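Local coordinates for N-acetylglucosaminidase (Paenibacillus barengoltzii, PDB 6INX), which probably cleaves within the N,N'-diacetylchitobiose core of N-glycans as an endo-beta-N-acetylglucosaminidase of glycoside hydrolase family 18, at residues Gln181-Tyr185 and Gly320-Trp324; Pro226-Ile230 and Gln316-Gly320; Ile232-Phe236 and Ile306-Cys310; Cys310-Lys314 and Leu338-Leu342. The contacts are given in a common frame with arbitrary orientation. Residues are numbered along the deposited sequence.

How the contacts relate
Coming from the N terminus, the chain has already laid down five barrel strands when it reaches strand 179-183; it then passes helix 213-222 to strand 230-235, detours through an inserted antiparallel sheet, and returns by helix 303-316 to strand 320-324 and helix 333-341. Contact 1 closes the widest loop, bringing 181-185 to 320-324 across the barrel interior. Contact 2 ends on that same stretch, sharing Gly320, and joins the turns that lead into two neighbouring strands. Contact 3 is nested inside both loops and spans the insertion, setting strand 230-235 against helix 303-316. Contact 4 starts at Cys310, where contact 3 ends, crosses contacts 1 and 2, and ties the last two helices together outside the barrel wall.

Contact 1: Gln181-Tyr185 and Gly320-Trp324; sequences QLMTY and GVMFW
Gln181-Tyr185 leaves a barrel strand through two successive inverse gamma turns, centred on Met183 (Thr184 N to Leu182 O, 2.8 Å, weak) and Thr184 (Tyr185 N to Met183 O, 2.9 Å). Gly320-Trp324 is strand throughout. The two strand axes approach to 7.8 Å at 47° between their N-to-C directions; no hydrogen bond joins them, because strand 230-235 lies between them in the sheet. Gln181 CA is 7.1 Å from Met322 CA. Gln181 points toward the other strand, its NE2 3.6 Å from Met322 CB, while the same amide donates to Asn31. Leu182 leads its side chain away, to pack on Ser216 and Phe220 of helix 213-222, with Leu182 O 3.7 Å from Met322 CE. Met183 CG touches Met322 CE at 3.8 Å. Thr184 OG1 is hydrogen-bonded to Gly233 N. Tyr185, with chi1 at 45°, sends its ring back to the strand: Tyr185 OH lies 3.2 Å from Met322 CE and 3.7 Å from Trp324 CB, and Tyr185 CE2 3.5 Å from Met322 CE. Met322 (p, p, t) fills the middle, its SD 5.0 Å from the Tyr185 ring centroid and at the ring edge, a Met-aromatic contact. Gln181, Met322 and Tyr185 fill the interior of a TIM barrel; the Met-x-Tyr run at the sixth strand and the tryptophan ending the last are family 18 hallmarks, the tryptophan probably flooring the substrate site as in relatives.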
loop_
_atom_site.group_PDB
_atom_site.type_symbol
_atom_site.label_atom_id
_atom_site.label_comp_id
_atom_site.label_asym_id
_atom_site.label_seq_id
_atom_site.Cartn_x
_atom_site.Cartn_y
_atom_site.Cartn_z
ATOM N N GLN A 181 3.972 -14.636 14.959
ATOM C CA GLN A 181 3.779 -15.216 13.633
ATOM C C GLN A 181 3.390 -14.104 12.671
ATOM O O GLN A 181 2.316 -13.512 12.804
ATOM C CB GLN A 181 2.695 -16.281 13.681
ATOM C CG GLN A 181 3.002 -17.387 14.656
ATOM C CD GLN A 181 1.835 -18.306 14.826
ATOM O OE1 GLN A 181 0.815 -17.923 15.406
ATOM N NE2 GLN A 181 1.956 -19.521 14.309
ATOM N N LEU A 182 4.249 -13.821 11.702
ATOM C CA LEU A 182 3.941 -12.813 10.700
ATOM C C LEU A 182 3.112 -13.458 9.602
ATOM O O LEU A 182 3.557 -14.406 8.941
ATOM C CB LEU A 182 5.213 -12.196 10.116
ATOM C CG LEU A 182 6.209 -11.602 11.098
ATOM C CD1 LEU A 182 7.363 -10.972 10.318
ATOM C CD2 LEU A 182 5.505 -10.599 11.990
ATOM N N MET A 183 1.907 -12.939 9.399
ATOM C CA MET A 183 1.020 -13.479 8.373
ATOM C C MET A 183 1.468 -12.928 7.019
ATOM O O MET A 183 0.849 -12.033 6.434
ATOM C CB MET A 183 -0.428 -13.129 8.687
ATOM C CG MET A 183 -0.998 -13.975 9.834
ATOM S SD MET A 183 -2.739 -13.647 10.159
ATOM C CE MET A 183 -2.578 -11.989 10.792
ATOM N N THR A 184 2.586 -13.479 6.532
ATOM C CA THR A 184 3.150 -13.081 5.236
ATOM C C THR A 184 2.437 -13.814 4.092
ATOM O O THR A 184 3.031 -14.510 3.263
ATOM C CB THR A 184 4.669 -13.240 5.206
ATOM O OG1 THR A 184 5.033 -14.591 5.523
ATOM C CG2 THR A 184 5.334 -12.291 6.194
ATOM N N TYR A 185 1.119 -13.633 4.076
ATOM C CA TYR A 185 0.225 -14.122 3.041
ATOM C C TYR A 185 -0.969 -13.180 3.023
ATOM O O TYR A 185 -1.155 -12.372 3.939
ATOM C CB TYR A 185 -0.168 -15.602 3.228
ATOM C CG TYR A 185 -0.550 -16.049 4.621
ATOM C CD1 TYR A 185 -1.743 -15.656 5.200
ATOM C CD2 TYR A 185 0.284 -16.892 5.352
ATOM C CE1 TYR A 185 -2.101 -16.085 6.472
ATOM C CE2 TYR A 185 -0.075 -17.338 6.625
ATOM C CZ TYR A 185 -1.260 -16.918 7.175
ATOM O OH TYR A 185 -1.637 -17.339 8.434
ATOM N N GLY A 320 11.270 -19.753 12.544
ATOM C CA GLY A 320 10.684 -20.839 11.778
ATOM C C GLY A 320 9.574 -20.327 10.873
ATOM O O GLY A 320 9.557 -19.158 10.497
ATOM N N VAL A 321 8.672 -21.243 10.520
ATOM C CA VAL A 321 7.631 -21.001 9.522
ATOM C C VAL A 321 6.312 -21.549 10.044
ATOM O O VAL A 321 6.275 -22.607 10.681
ATOM C CB VAL A 321 7.975 -21.665 8.171
ATOM C CG1 VAL A 321 6.870 -21.387 7.131
ATOM C CG2 VAL A 321 9.338 -21.205 7.669
ATOM N N MET A 322 5.225 -20.827 9.765
ATOM C CA MET A 322 3.878 -21.330 9.978
ATOM C C MET A 322 3.119 -21.330 8.658
ATOM O O MET A 322 3.497 -20.641 7.701
ATOM C CB MET A 322 3.128 -20.522 11.049
ATOM C CG MET A 322 2.917 -19.071 10.693
ATOM S SD MET A 322 1.446 -18.853 9.678
ATOM C CE MET A 322 1.236 -17.077 9.856
ATOM N N PHE A 323 2.035 -22.100 8.601
ATOM C CA PHE A 323 1.243 -22.160 7.381
ATOM C C PHE A 323 -0.254 -22.135 7.656
ATOM O O PHE A 323 -0.734 -22.625 8.684
ATOM C CB PHE A 323 1.615 -23.365 6.503
ATOM C CG PHE A 323 1.334 -24.705 7.129
ATOM C CD1 PHE A 323 0.075 -25.287 7.034
ATOM C CD2 PHE A 323 2.344 -25.409 7.768
ATOM C CE1 PHE A 323 -0.176 -26.539 7.596
ATOM C CE2 PHE A 323 2.104 -26.657 8.318
ATOM C CZ PHE A 323 0.845 -27.222 8.228
ATOM N N TRP A 324 -0.982 -21.547 6.714
ATOM C CA TRP A 324 -2.438 -21.609 6.645
ATOM C C TRP A 324 -2.777 -22.288 5.329
ATOM O O TRP A 324 -2.366 -21.796 4.272
ATOM C CB TRP A 324 -3.050 -20.200 6.635
ATOM C CG TRP A 324 -4.549 -20.274 6.531
ATOM C CD1 TRP A 324 -5.298 -20.403 5.392
ATOM C CD2 TRP A 324 -5.470 -20.320 7.622
ATOM N NE1 TRP A 324 -6.627 -20.491 5.713
ATOM C CE2 TRP A 324 -6.761 -20.449 7.076
ATOM C CE3 TRP A 324 -5.326 -20.253 9.007
ATOM C CZ2 TRP A 324 -7.902 -20.512 7.869
ATOM C CZ3 TRP A 324 -6.454 -20.312 9.791
ATOM C CH2 TRP A 324 -7.729 -20.447 9.220
#

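Contact 2: Pro226-Ile230 and Gln316-Gly320; sequences PKEKI and QELAG
Pro226-Ile230 makes a short 3-10 turn over Lys227-Lys229, held by Lys229 N to Pro226 O (2.9 Å) and Ile230 N to Lys227 O (3.0 Å), and straightens into a strand at Ile230. Opposite it, Gln316-Gly320 leaves helix 303-316 through a Schellman motif, with Glu317 at phi/psi 63/45, before Gly320 opens the next strand at 156/-156, angles that call for glycine. Glu228 CA and Ala319 CA come within 4.9 Å. Ala319 N donates to Ile230 O at 2.8 Å, and Leu318 CA adds a CA-H...O contact to Lys227 O at 3.5 Å. Ala319 points its CB into the turn, 3.3 Å from Glu228 O. Leu318 lies alongside, its CB 3.6 Å from Ile230 O and its CD2 4.4 Å from Ile230 CB. Lys227 drapes over the helix end, with its CD 3.2 Å from Gln316 O and its CE 4.0 Å from Leu318 CD2. Lys229 turns away and gives its NZ to Gln174 O and Leu177 O. The join thus rests on backbone polarity and aliphatic surface rather than on charge pairing, and its one hydrogen bond lies where the parallel pairing of strands 230-235 and 320-324 begins.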
loop_
_atom_site.group_PDB
_atom_site.type_symbol
_atom_site.label_atom_id
_atom_site.label_comp_id
_atom_site.label_asym_id
_atom_site.label_seq_id
_atom_site.Cartn_x
_atom_site.Cartn_y
_atom_site.Cartn_z
ATOM N N PRO A 226 12.690 -9.389 18.432
ATOM C CA PRO A 226 13.921 -10.158 18.217
ATOM C C PRO A 226 13.741 -11.167 17.093
ATOM O O PRO A 226 12.684 -11.781 16.951
ATOM C CB PRO A 226 14.136 -10.865 19.560
ATOM C CG PRO A 226 13.331 -10.084 20.559
ATOM C CD PRO A 226 12.155 -9.542 19.795
ATOM N N LYS A 227 14.798 -11.346 16.294
ATOM C CA LYS A 227 14.723 -12.292 15.182
ATOM C C LYS A 227 14.342 -13.687 15.658
ATOM O O LYS A 227 13.591 -14.401 14.981
ATOM C CB LYS A 227 16.068 -12.347 14.465
ATOM C CG LYS A 227 16.342 -11.133 13.634
ATOM C CD LYS A 227 17.353 -11.467 12.573
ATOM C CE LYS A 227 16.971 -10.814 11.283
ATOM N NZ LYS A 227 16.787 -9.345 11.443
ATOM N N GLU A 228 14.864 -14.105 16.812
ATOM C CA GLU A 228 14.592 -15.447 17.311
ATOM C C GLU A 228 13.131 -15.654 17.686
ATOM O O GLU A 228 12.742 -16.789 17.990
ATOM C CB GLU A 228 15.504 -15.775 18.499
ATOM C CG GLU A 228 15.228 -14.955 19.743
ATOM C CD GLU A 228 16.122 -13.729 19.848
ATOM O OE1 GLU A 228 16.361 -13.276 20.988
ATOM O OE2 GLU A 228 16.587 -13.219 18.799
ATOM N N LYS A 229 12.318 -14.597 17.666
ATOM C CA LYS A 229 10.886 -14.716 17.906
ATOM C C LYS A 229 10.036 -14.591 16.649
ATOM O O LYS A 229 8.807 -14.622 16.754
ATOM C CB LYS A 229 10.413 -13.679 18.940
ATOM C CG LYS A 229 10.817 -13.991 20.369
ATOM C CD LYS A 229 10.093 -13.086 21.351
ATOM C CE LYS A 229 10.381 -13.507 22.781
ATOM N NZ LYS A 229 9.680 -12.645 23.769
ATOM N N ILE A 230 10.632 -14.438 15.471
ATOM C CA ILE A 230 9.863 -14.195 14.256
ATOM C C ILE A 230 9.636 -15.505 13.520
ATOM O O ILE A 230 10.591 -16.168 13.106
ATOM C CB ILE A 230 10.548 -13.162 13.353
ATOM C CG1 ILE A 230 10.553 -11.806 14.061
ATOM C CG2 ILE A 230 9.826 -13.081 12.017
ATOM C CD1 ILE A 230 11.199 -10.686 13.274
ATOM N N GLN A 316 18.847 -15.961 7.943
ATOM C CA GLN A 316 18.532 -14.788 8.741
ATOM C C GLN A 316 18.334 -15.114 10.212
ATOM O O GLN A 316 18.134 -14.193 11.011
ATOM C CB GLN A 316 17.284 -14.081 8.190
ATOM C CG GLN A 316 17.423 -13.635 6.731
ATOM C CD GLN A 316 18.629 -12.737 6.506
ATOM O OE1 GLN A 316 19.354 -12.884 5.519
ATOM N NE2 GLN A 316 18.851 -11.807 7.421
ATOM N N GLU A 317 18.381 -16.398 10.572
ATOM C CA GLU A 317 18.299 -16.841 11.962
ATOM C C GLU A 317 16.957 -16.476 12.593
ATOM O O GLU A 317 16.883 -15.997 13.729
ATOM C CB GLU A 317 19.497 -16.362 12.785
ATOM C CG GLU A 317 20.821 -16.778 12.143
ATOM C CD GLU A 317 22.020 -16.610 13.056
ATOM O OE1 GLU A 317 21.892 -15.961 14.117
ATOM O OE2 GLU A 317 23.097 -17.137 12.707
ATOM N N LEU A 318 15.886 -16.721 11.844
ATOM C CA LEU A 318 14.538 -16.526 12.349
ATOM C C LEU A 318 14.086 -17.776 13.105
ATOM O O LEU A 318 14.793 -18.788 13.170
ATOM C CB LEU A 318 13.595 -16.183 11.201
ATOM C CG LEU A 318 14.045 -15.021 10.317
ATOM C CD1 LEU A 318 12.999 -14.732 9.251
ATOM C CD2 LEU A 318 14.326 -13.786 11.159
ATOM N N ALA A 319 12.881 -17.718 13.677
ATOM C CA ALA A 319 12.399 -18.818 14.510
ATOM C C ALA A 319 11.893 -20.002 13.691
ATOM O O ALA A 319 12.040 -21.154 14.116
ATOM C CB ALA A 319 11.298 -18.336 15.456
ATOM N N GLY A 320 11.270 -19.753 12.544
ATOM C CA GLY A 320 10.684 -20.839 11.778
ATOM C C GLY A 320 9.574 -20.327 10.873
ATOM O O GLY A 320 9.557 -19.158 10.497
#

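Contact 3: Ile232-Phe236 and Ile306-Cys310; sequences IGAAF and IRYKC
Lys309 reaches, with chi1 m and trans from chi2 outward, from its helix to the strand Ile232-Ala235 and lies over the backbone there, its NZ donating to Gly233 O at 3.1 Å and sitting 3.8 Å from Ala234 CA. The ammonium is buried and well supplied: it also forms a salt bridge with Asp301 and a hydrogen bond with Thr199, and Asp301 in turn accepts from Ala235 N. Beside the lysine stem, Ile232 (p, t) points toward the helix, with its CD1 4.0 Å from both Lys309 O and Lys309 CB. One turn earlier, Ile306 covers the further end of the strand: Ile306 CG1 is 4.4 Å from Ala234 CB, and Ile306 CD1 is 4.3 Å from Phe236 CE1. Phe236, just past the strand, stacks on Phe323. The helix 306-310 runs antiparallel to the strand at 173°, with axes 9.9 Å apart at closest approach; the nearest CA atoms, Ala234 and Ile306, are 7.1 Å apart. The CA-CB bonds of Ile232 and Ala234 point toward the helix. This is the strand-to-helix packing of a beta/alpha unit in a TIM barrel, here between strand 230-235 and helix 303-316, with a separate five-stranded antiparallel sheet inserted between them, as in family 18 chitinases that carry an insertion domain.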
loop_
_atom_site.group_PDB
_atom_site.type_symbol
_atom_site.label_atom_id
_atom_site.label_comp_id
_atom_site.label_asym_id
_atom_site.label_seq_id
_atom_site.Cartn_x
_atom_site.Cartn_y
_atom_site.Cartn_z
ATOM N N ILE A 232 7.754 -16.789 10.088
ATOM C CA ILE A 232 7.164 -16.259 8.852
ATOM C C ILE A 232 6.052 -17.165 8.345
ATOM O O ILE A 232 5.850 -18.263 8.867
ATOM C CB ILE A 232 8.215 -15.987 7.760
ATOM C CG1 ILE A 232 8.880 -17.297 7.318
ATOM C CG2 ILE A 232 9.238 -14.979 8.256
ATOM C CD1 ILE A 232 9.674 -17.185 6.006
ATOM N N GLY A 233 5.316 -16.715 7.337
ATOM C CA GLY A 233 4.116 -17.399 6.877
ATOM C C GLY A 233 4.221 -17.955 5.470
ATOM O O GLY A 233 4.767 -17.303 4.568
ATOM N N ALA A 234 3.655 -19.150 5.289
ATOM C CA ALA A 234 3.463 -19.801 4.002
ATOM C C ALA A 234 1.984 -20.091 3.815
ATOM O O ALA A 234 1.263 -20.385 4.774
ATOM C CB ALA A 234 4.227 -21.133 3.917
ATOM N N ALA A 235 1.535 -20.020 2.572
ATOM C CA ALA A 235 0.128 -20.170 2.248
ATOM C C ALA A 235 -0.054 -21.423 1.411
ATOM O O ALA A 235 0.616 -21.590 0.389
ATOM C CB ALA A 235 -0.379 -18.956 1.472
ATOM N N PHE A 236 -0.975 -22.287 1.833
ATOM C CA PHE A 236 -1.353 -23.469 1.063
ATOM C C PHE A 236 -2.525 -23.199 0.118
ATOM O O PHE A 236 -3.276 -24.124 -0.226
ATOM C CB PHE A 236 -1.681 -24.636 2.006
ATOM C CG PHE A 236 -0.494 -25.225 2.734
ATOM C CD1 PHE A 236 0.766 -24.648 2.701
ATOM C CD2 PHE A 236 -0.669 -26.380 3.491
ATOM C CE1 PHE A 236 1.834 -25.225 3.389
ATOM C CE2 PHE A 236 0.394 -26.955 4.174
ATOM C CZ PHE A 236 1.630 -26.381 4.132
ATOM N N ILE A 306 8.572 -22.383 -1.005
ATOM C CA ILE A 306 8.744 -22.807 0.378
ATOM C C ILE A 306 10.213 -23.111 0.682
ATOM O O ILE A 306 10.732 -22.709 1.731
ATOM C CB ILE A 306 7.801 -23.979 0.705
ATOM C CG1 ILE A 306 6.360 -23.472 0.831
ATOM C CG2 ILE A 306 8.237 -24.697 1.979
ATOM C CD1 ILE A 306 5.334 -24.602 0.950
ATOM N N ARG A 307 10.927 -23.794 -0.234
ATOM C CA ARG A 307 12.354 -24.025 0.025
ATOM C C ARG A 307 13.098 -22.710 0.169
ATOM O O ARG A 307 13.946 -22.562 1.053
ATOM C CB ARG A 307 13.023 -24.904 -1.052
ATOM C CG ARG A 307 14.588 -25.008 -1.021
ATOM C CD ARG A 307 14.962 -25.734 0.252
ATOM N NE ARG A 307 16.374 -25.972 0.461
ATOM C CZ ARG A 307 16.969 -27.167 0.373
ATOM N NH1 ARG A 307 16.274 -28.274 0.073
ATOM N NH2 ARG A 307 18.288 -27.261 0.630
ATOM N N TYR A 308 12.796 -21.735 -0.694
ATOM C CA TYR A 308 13.448 -20.438 -0.565
ATOM C C TYR A 308 13.110 -19.777 0.768
ATOM O O TYR A 308 13.979 -19.167 1.400
ATOM C CB TYR A 308 13.071 -19.522 -1.732
ATOM C CG TYR A 308 13.912 -19.726 -2.978
ATOM C CD1 TYR A 308 15.224 -19.266 -3.034
ATOM C CD2 TYR A 308 13.385 -20.357 -4.097
ATOM C CE1 TYR A 308 15.997 -19.447 -4.174
ATOM C CE2 TYR A 308 14.153 -20.542 -5.248
ATOM C CZ TYR A 308 15.455 -20.087 -5.271
ATOM O OH TYR A 308 16.228 -20.263 -6.407
ATOM N N LYS A 309 11.862 -19.902 1.220
ATOM C CA LYS A 309 11.485 -19.333 2.512
ATOM C C LYS A 309 12.243 -19.999 3.655
ATOM O O LYS A 309 12.680 -19.324 4.593
ATOM C CB LYS A 309 9.974 -19.457 2.718
ATOM C CG LYS A 309 9.142 -18.543 1.808
ATOM C CD LYS A 309 7.656 -18.606 2.150
ATOM C CE LYS A 309 6.855 -17.665 1.246
ATOM N NZ LYS A 309 5.393 -17.617 1.577
ATOM N N CYS A 310 12.430 -21.321 3.577
ATOM C CA CYS A 310 13.170 -22.034 4.617
ATOM C C CYS A 310 14.640 -21.632 4.635
ATOM O O CYS A 310 15.216 -21.419 5.710
ATOM C CB CYS A 310 13.039 -23.542 4.411
ATOM S SG CYS A 310 11.392 -24.191 4.706
#

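Contact 4: Cys310-Lys314 and Leu338-Leu342; sequences CDYVK and LYQGL
This is a helix-to-helix contact between consecutive outer helices of the beta/alpha barrel, helix 303-316 and the C-terminal end of helix 333-341, joined through strand 320-324; the modelled chain stops here. The backbones come very close, with Cys310 CA 5.3 Å from Gly341 CA. Glycine permits this, since a CB there would clash with Cys310 SG. Cys310 (chi1 m) presses into the other helix: its CB is 3.4 Å from Gly341 O, and its SG lies 3.8 Å from Leu338 CD1 and 3.7 Å from Leu342 CG. One turn on, Val313 CG1 meets Leu342 CD2 at 4.0 Å. At the partly exposed margin, Lys314 (m, t, t, t) gives its NZ to Gly341 O at 2.9 Å and to water 1 at 2.6 Å; that water donates to Gln340 O (3.0 Å) and Leu342 O (2.9 Å), so the lysine gathers carbonyls at the helix end. Beneath, Val313, Leu338 and Leu342 all rest on Val321 of strand 320-324, while Leu338 and Leu342 also touch Val7 of strand 6-12.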
loop_
_atom_site.group_PDB
_atom_site.type_symbol
_atom_site.label_atom_id
_atom_site.label_comp_id
_atom_site.label_asym_id
_atom_site.label_seq_id
_atom_site.Cartn_x
_atom_site.Cartn_y
_atom_site.Cartn_z
ATOM N N CYS A 310 12.430 -21.321 3.577
ATOM C CA CYS A 310 13.170 -22.034 4.617
ATOM C C CYS A 310 14.640 -21.632 4.635
ATOM O O CYS A 310 15.216 -21.419 5.710
ATOM C CB CYS A 310 13.039 -23.542 4.411
ATOM S SG CYS A 310 11.392 -24.191 4.706
ATOM N N ASP A 311 15.265 -21.524 3.455
ATOM C CA ASP A 311 16.653 -21.074 3.391
ATOM C C ASP A 311 16.802 -19.680 3.983
ATOM O O ASP A 311 17.809 -19.378 4.634
ATOM C CB ASP A 311 17.150 -21.059 1.942
ATOM C CG ASP A 311 17.170 -22.437 1.301
ATOM O OD1 ASP A 311 17.196 -23.448 2.032
ATOM O OD2 ASP A 311 17.172 -22.508 0.055
ATOM N N TYR A 312 15.813 -18.809 3.745
ATOM C CA TYR A 312 15.840 -17.460 4.303
ATOM C C TYR A 312 15.754 -17.495 5.823
ATOM O O TYR A 312 16.468 -16.755 6.511
ATOM C CB TYR A 312 14.675 -16.656 3.709
ATOM C CG TYR A 312 14.555 -15.217 4.183
ATOM C CD1 TYR A 312 13.745 -14.879 5.273
ATOM C CD2 TYR A 312 15.211 -14.192 3.514
ATOM C CE1 TYR A 312 13.631 -13.561 5.700
ATOM C CE2 TYR A 312 15.098 -12.868 3.936
ATOM C CZ TYR A 312 14.304 -12.562 5.023
ATOM O OH TYR A 312 14.202 -11.247 5.434
ATOM N N VAL A 313 14.896 -18.359 6.365
ATOM C CA VAL A 313 14.783 -18.492 7.816
ATOM C C VAL A 313 16.122 -18.897 8.419
ATOM O O VAL A 313 16.562 -18.337 9.429
ATOM C CB VAL A 313 13.667 -19.494 8.166
ATOM C CG1 VAL A 313 13.817 -20.030 9.582
ATOM C CG2 VAL A 313 12.296 -18.843 7.989
ATOM N N LYS A 314 16.807 -19.848 7.783
ATOM C CA LYS A 314 18.092 -20.313 8.299
ATOM C C LYS A 314 19.157 -19.229 8.186
ATOM O O LYS A 314 19.893 -18.969 9.144
ATOM C CB LYS A 314 18.528 -21.577 7.555
ATOM C CG LYS A 314 17.638 -22.783 7.798
ATOM C CD LYS A 314 18.059 -23.935 6.902
ATOM C CE LYS A 314 17.513 -25.247 7.401
ATOM N NZ LYS A 314 17.803 -26.346 6.437
ATOM N N LEU A 338 8.143 -28.073 3.724
ATOM C CA LEU A 338 8.482 -27.276 4.895
ATOM C C LEU A 338 9.313 -28.087 5.880
ATOM O O LEU A 338 10.341 -27.616 6.389
ATOM C CB LEU A 338 7.189 -26.790 5.561
ATOM C CG LEU A 338 7.261 -25.567 6.459
ATOM C CD1 LEU A 338 7.767 -24.407 5.651
ATOM C CD2 LEU A 338 5.871 -25.269 7.017
ATOM N N TYR A 339 8.877 -29.315 6.163
ATOM C CA TYR A 339 9.606 -30.181 7.084
ATOM C C TYR A 339 11.029 -30.447 6.601
ATOM O O TYR A 339 11.984 -30.381 7.385
ATOM C CB TYR A 339 8.837 -31.491 7.250
ATOM C CG TYR A 339 9.563 -32.524 8.071
ATOM C CD1 TYR A 339 9.719 -32.362 9.441
ATOM C CD2 TYR A 339 10.087 -33.664 7.478
ATOM C CE1 TYR A 339 10.384 -33.304 10.199
ATOM C CE2 TYR A 339 10.752 -34.611 8.226
ATOM C CZ TYR A 339 10.896 -34.426 9.587
ATOM O OH TYR A 339 11.558 -35.370 10.342
ATOM N N GLN A 340 11.194 -30.736 5.310
ATOM C CA GLN A 340 12.527 -30.992 4.770
ATOM C C GLN A 340 13.394 -29.744 4.800
ATOM O O GLN A 340 14.608 -29.830 5.014
ATOM C CB GLN A 340 12.419 -31.470 3.328
ATOM C CG GLN A 340 11.738 -32.790 3.146
ATOM C CD GLN A 340 11.376 -33.010 1.695
ATOM O OE1 GLN A 340 11.656 -32.159 0.841
ATOM N NE2 GLN A 340 10.734 -34.130 1.407
ATOM N N GLY A 341 12.798 -28.576 4.552
ATOM C CA GLY A 341 13.572 -27.355 4.466
ATOM C C GLY A 341 14.076 -26.838 5.793
ATOM O O GLY A 341 14.980 -25.997 5.810
ATOM N N LEU A 342 13.515 -27.310 6.904
ATOM C CA LEU A 342 13.898 -26.790 8.212
ATOM C C LEU A 342 14.540 -27.861 9.094
ATOM O O LEU A 342 14.792 -28.974 8.633
ATOM C CB LEU A 342 12.683 -26.181 8.907
ATOM C CG LEU A 342 12.172 -24.901 8.238
ATOM C CD1 LEU A 342 10.860 -24.471 8.876
ATOM C CD2 LEU A 342 13.207 -23.789 8.335
HETATM O O HOH W 1 16.900 -28.783 6.618
#